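Local atomic coordinates of choline binding protein A (Lactobacillus salivarius str. Ren, PDB entry 5GT1), a protein that probably binds the cell surface through choline-binding repeats, is linked to S-layer adhesion to intestinal cells, and carries a zinc-binding M23 peptidase-family domain. Residues K22-E34 with P68-V80. Numbering follows the deposited sequence.
Sequences KDTWGWPFPSVGE and PGSAVHAVHSGVV. With ACT (acetate ion), chain C.
The edge of the H76 ring is turned into the face of W25: H76 CD2 lies 3.3 Å from W25 CE2, the two rings forming an edge-to-face pair with planes 59° apart. D23 ties both rings together from its two carboxylate oxygens. H76 NE2 donates to D23 OD1 at 2.8 Å, nearly straight at 168°, while W25 NE1 donates to D23 OD2; each donor stands above the carboxylate plane. At its other nitrogen, H76 ND1 donates to the carbonyl O of S77, so both ring nitrogens donate and H76 may well carry positive charge. CG of H76 extends anti to its backbone N (chi1 -169°), which swings the ring across to W25. With an alanine in place of W25, the H76 edge would probably lose the face it packs on and D23 OD2 its indole donor.

Further along, P28 O takes two bonds from H73, a straight one from the backbone N (2.9 Å) and a longer one from ND1 (3.3 Å), which helps set the imidazole's rotation. P30 CG sits over a face of that ring in a CH-pi contact. G26 N bonds to V75 O at 3.0 Å, and P28 CD rests on V75 CG1. F29 brings CZ to within 3.8 Å of V72 CG2; R131 adds a cation-pi contact to its ring.

Beyond this shell, W25 packs on I167 and I171 of helix 163-173, and the H76 ring meets F102. Loop 22-34, at the start of this C-terminal fragment, is thus fastened to strand 71-73 and the turn after it in the M23 peptidase domain, with the side chain of F29 about 12 Å from the bound zinc ion.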
loop_
_atom_site.group_PDB
_atom_site.type_symbol
_atom_site.label_atom_id
_atom_site.label_comp_id
_atom_site.label_asym_id
_atom_site.label_seq_id
_atom_site.Cartn_x
_atom_site.Cartn_y
_atom_site.Cartn_z
ATOM N N LYS A 22 6.849 17.753 -7.795
ATOM C CA LYS A 22 5.404 18.103 -7.664
ATOM C C LYS A 22 4.521 16.933 -8.116
ATOM O O LYS A 22 4.497 16.580 -9.296
ATOM C CB LYS A 22 5.081 19.382 -8.454
ATOM N N ASP A 23 3.802 16.345 -7.158
ATOM C CA ASP A 23 2.949 15.161 -7.375
ATOM C C ASP A 23 3.580 14.097 -8.286
ATOM O O ASP A 23 3.027 13.744 -9.328
ATOM C CB ASP A 23 1.544 15.557 -7.866
ATOM C CG ASP A 23 0.454 14.596 -7.377
ATOM O OD1 ASP A 23 0.245 14.510 -6.144
ATOM O OD2 ASP A 23 -0.207 13.941 -8.220
ATOM N N THR A 24 4.748 13.596 -7.893
ATOM C CA THR A 24 5.293 12.432 -8.569
ATOM C C THR A 24 4.737 11.154 -7.935
ATOM O O THR A 24 4.303 11.129 -6.772
ATOM C CB THR A 24 6.827 12.402 -8.627
ATOM O OG1 THR A 24 7.349 12.334 -7.295
ATOM C CG2 THR A 24 7.371 13.654 -9.337
ATOM N N TRP A 25 4.733 10.110 -8.744
ATOM C CA TRP A 25 4.258 8.807 -8.341
ATOM C C TRP A 25 5.260 7.790 -8.790
ATOM O O TRP A 25 6.057 8.065 -9.695
ATOM C CB TRP A 25 2.947 8.533 -9.032
ATOM C CG TRP A 25 1.776 9.307 -8.494
ATOM C CD1 TRP A 25 1.389 10.615 -8.807
ATOM C CD2 TRP A 25 0.772 8.822 -7.545
ATOM N NE1 TRP A 25 0.235 10.961 -8.129
ATOM C CE2 TRP A 25 -0.186 9.925 -7.354
ATOM C CE3 TRP A 25 0.580 7.623 -6.849
ATOM C CZ2 TRP A 25 -1.275 9.810 -6.491
ATOM C CZ3 TRP A 25 -0.521 7.517 -6.000
ATOM C CH2 TRP A 25 -1.431 8.581 -5.830
ATOM N N GLY A 26 5.224 6.600 -8.186
ATOM C CA GLY A 26 6.142 5.518 -8.559
ATOM C C GLY A 26 5.613 4.194 -8.032
ATOM O O GLY A 26 4.742 4.166 -7.162
ATOM N N TRP A 27 6.115 3.092 -8.577
ATOM C CA TRP A 27 5.784 1.760 -8.052
ATOM C C TRP A 27 6.650 1.423 -6.844
ATOM O O TRP A 27 7.754 1.966 -6.691
ATOM C CB TRP A 27 5.965 0.713 -9.151
ATOM C CG TRP A 27 5.020 0.948 -10.287
ATOM C CD1 TRP A 27 5.292 1.531 -11.526
ATOM C CD2 TRP A 27 3.594 0.659 -10.298
ATOM N NE1 TRP A 27 4.149 1.588 -12.299
ATOM C CE2 TRP A 27 3.092 1.093 -11.614
ATOM C CE3 TRP A 27 2.702 0.104 -9.379
ATOM C CZ2 TRP A 27 1.752 0.963 -11.969
ATOM C CZ3 TRP A 27 1.352 -0.016 -9.750
ATOM C CH2 TRP A 27 0.897 0.399 -11.019
ATOM N N PRO A 28 6.168 0.532 -5.971
ATOM C CA PRO A 28 6.960 0.214 -4.770
ATOM C C PRO A 28 8.212 -0.633 -5.043
ATOM O O PRO A 28 9.151 -0.613 -4.242
ATOM C CB PRO A 28 5.967 -0.531 -3.870
ATOM C CG PRO A 28 4.956 -1.090 -4.797
ATOM C CD PRO A 28 4.848 -0.115 -5.953
ATOM N N PHE A 29 8.229 -1.358 -6.162
ATOM C CA PHE A 29 9.398 -2.154 -6.559
ATOM C C PHE A 29 9.709 -1.745 -8.000
ATOM O O PHE A 29 9.205 -2.339 -8.941
ATOM C CB PHE A 29 9.125 -3.661 -6.397
ATOM C CG PHE A 29 8.678 -4.037 -5.006
ATOM C CD1 PHE A 29 9.618 -4.239 -3.981
ATOM C CD2 PHE A 29 7.322 -4.139 -4.699
ATOM C CE1 PHE A 29 9.199 -4.552 -2.689
ATOM C CE2 PHE A 29 6.905 -4.454 -3.411
ATOM C CZ PHE A 29 7.847 -4.654 -2.408
ATOM N N PRO A 30 10.502 -0.670 -8.162
ATOM C CA PRO A 30 10.536 0.022 -9.461
ATOM C C PRO A 30 11.211 -0.733 -10.619
ATOM O O PRO A 30 11.015 -0.360 -11.787
ATOM C CB PRO A 30 11.253 1.343 -9.123
ATOM C CG PRO A 30 10.912 1.560 -7.683
ATOM C CD PRO A 30 11.124 0.165 -7.122
ATOM N N SER A 31 11.955 -1.790 -10.307
ATOM C CA SER A 31 12.553 -2.656 -11.333
ATOM C C SER A 31 11.533 -3.538 -12.068
ATOM O O SER A 31 11.806 -4.068 -13.155
ATOM C CB SER A 31 13.554 -3.604 -10.678
ATOM O OG SER A 31 12.911 -4.847 -10.378
ATOM N N VAL A 32 10.391 -3.755 -11.422
ATOM C CA VAL A 32 9.302 -4.510 -11.985
ATOM C C VAL A 32 8.287 -3.514 -12.570
ATOM O O VAL A 32 7.672 -3.763 -13.615
ATOM C CB VAL A 32 8.585 -5.326 -10.891
ATOM C CG1 VAL A 32 7.637 -6.335 -11.525
ATOM C CG2 VAL A 32 9.600 -5.980 -9.930
ATOM N N GLY A 33 8.095 -2.400 -11.865
ATOM C CA GLY A 33 7.103 -1.407 -12.261
ATOM C C GLY A 33 5.732 -1.999 -12.021
ATOM O O GLY A 33 5.513 -2.679 -11.004
ATOM N N GLU A 34 4.810 -1.774 -12.954
ATOM C CA GLU A 34 3.452 -2.272 -12.774
ATOM C C GLU A 34 3.419 -3.795 -12.639
ATOM O O GLU A 34 2.740 -4.336 -11.759
ATOM C CB GLU A 34 2.528 -1.839 -13.918
ATOM C CG GLU A 34 1.083 -2.260 -13.694
ATOM C CD GLU A 34 0.139 -1.834 -14.827
ATOM O OE1 GLU A 34 -0.985 -2.376 -14.886
ATOM O OE2 GLU A 34 0.523 -0.975 -15.655
ATOM N N PRO A 68 9.377 -8.856 -7.438
ATOM C CA PRO A 68 10.545 -9.108 -6.598
ATOM C C PRO A 68 11.269 -7.833 -6.194
ATOM O O PRO A 68 11.201 -6.808 -6.881
ATOM C CB PRO A 68 11.446 -10.017 -7.475
ATOM C CG PRO A 68 10.988 -9.784 -8.879
ATOM C CD PRO A 68 9.526 -9.441 -8.792
ATOM N N GLY A 69 11.909 -7.896 -5.033
ATOM C CA GLY A 69 12.707 -6.791 -4.546
ATOM C C GLY A 69 12.720 -6.814 -3.035
ATOM O O GLY A 69 11.915 -7.490 -2.414
ATOM N N SER A 70 13.653 -6.088 -2.446
ATOM C CA SER A 70 13.762 -6.045 -1.004
ATOM C C SER A 70 13.229 -4.727 -0.461
ATOM O O SER A 70 12.275 -4.719 0.324
ATOM C CB SER A 70 15.218 -6.289 -0.578
ATOM O OG SER A 70 15.298 -6.350 0.839
ATOM N N ALA A 71 13.826 -3.613 -0.880
ATOM C CA ALA A 71 13.404 -2.296 -0.416
ATOM C C ALA A 71 12.006 -1.969 -0.955
ATOM O O ALA A 71 11.724 -2.163 -2.149
ATOM C CB ALA A 71 14.401 -1.231 -0.856
ATOM N N VAL A 72 11.132 -1.507 -0.062
ATOM C CA VAL A 72 9.803 -1.020 -0.434
ATOM C C VAL A 72 9.906 0.492 -0.630
ATOM O O VAL A 72 10.197 1.217 0.318
ATOM C CB VAL A 72 8.763 -1.322 0.668
ATOM C CG1 VAL A 72 7.411 -0.688 0.310
ATOM C CG2 VAL A 72 8.625 -2.837 0.864
ATOM N N HIS A 73 9.671 0.953 -1.860
ATOM C CA HIS A 73 9.818 2.375 -2.220
ATOM C C HIS A 73 8.501 3.092 -2.127
ATOM O O HIS A 73 7.481 2.577 -2.594
ATOM C CB HIS A 73 10.362 2.506 -3.649
ATOM C CG HIS A 73 11.800 2.050 -3.799
ATOM N ND1 HIS A 73 12.140 0.748 -3.953
ATOM C CD2 HIS A 73 12.988 2.768 -3.797
ATOM C CE1 HIS A 73 13.487 0.639 -4.055
ATOM N NE2 HIS A 73 14.008 1.873 -3.953
ATOM N N ALA A 74 8.503 4.288 -1.538
ATOM C CA ALA A 74 7.282 5.060 -1.367
ATOM C C ALA A 74 6.703 5.371 -2.743
ATOM O O ALA A 74 7.445 5.739 -3.674
ATOM C CB ALA A 74 7.567 6.343 -0.607
ATOM N N VAL A 75 5.391 5.216 -2.870
ATOM C CA VAL A 75 4.713 5.397 -4.164
ATOM C C VAL A 75 4.384 6.872 -4.418
ATOM O O VAL A 75 4.009 7.243 -5.537
ATOM C CB VAL A 75 3.435 4.527 -4.304
ATOM C CG1 VAL A 75 3.767 3.048 -4.102
ATOM C CG2 VAL A 75 2.327 4.970 -3.344
ATOM N N HIS A 76 4.542 7.692 -3.379
ATOM C CA HIS A 76 4.147 9.098 -3.407
ATOM C C HIS A 76 4.715 9.781 -2.197
ATOM O O HIS A 76 4.929 9.140 -1.166
ATOM C CB HIS A 76 2.617 9.199 -3.383
ATOM C CG HIS A 76 2.083 10.587 -3.682
ATOM N ND1 HIS A 76 1.901 11.513 -2.721
ATOM C CD2 HIS A 76 1.688 11.177 -4.882
ATOM C CE1 HIS A 76 1.420 12.659 -3.278
ATOM N NE2 HIS A 76 1.284 12.452 -4.603
ATOM N N SER A 77 4.949 11.088 -2.296
ATOM C CA SER A 77 5.466 11.879 -1.167
ATOM C C SER A 77 4.463 12.033 -0.032
ATOM O O SER A 77 3.264 11.862 -0.211
ATOM C CB SER A 77 5.925 13.256 -1.654
ATOM O OG SER A 77 6.909 13.096 -2.682
ATOM N N GLY A 78 4.948 12.359 1.158
ATOM C CA GLY A 78 4.035 12.566 2.274
ATOM C C GLY A 78 4.802 12.623 3.569
ATOM O O GLY A 78 6.031 12.680 3.566
ATOM N N VAL A 79 4.072 12.593 4.675
ATOM C CA VAL A 79 4.687 12.523 5.993
ATOM C C VAL A 79 4.216 11.245 6.702
ATOM O O VAL A 79 3.032 10.894 6.658
ATOM C CB VAL A 79 4.379 13.793 6.832
ATOM C CG1 VAL A 79 2.885 13.929 7.077
ATOM C CG2 VAL A 79 5.123 13.750 8.159
ATOM N N VAL A 80 5.145 10.556 7.356
ATOM C CA VAL A 80 4.800 9.360 8.106
ATOM C C VAL A 80 4.005 9.790 9.350
ATOM O O VAL A 80 4.506 10.558 10.177
ATOM C CB VAL A 80 6.057 8.551 8.484
ATOM C CG1 VAL A 80 5.693 7.314 9.301
ATOM C CG2 VAL A 80 6.855 8.173 7.234
HETATM C C ACT C . 14.415 -2.819 -4.348
HETATM O O ACT C . 14.970 -1.739 -4.663
HETATM O OXT ACT C . 15.084 -3.768 -3.885
HETATM C CH3 ACT C . 12.937 -2.985 -4.422
HETATM O O HOH W 1 4.720 12.841 -4.660
HETATM O O HOH W 2 8.440 4.614 -6.160
HETATM O O HOH W 3 12.429 -4.288 -7.492
#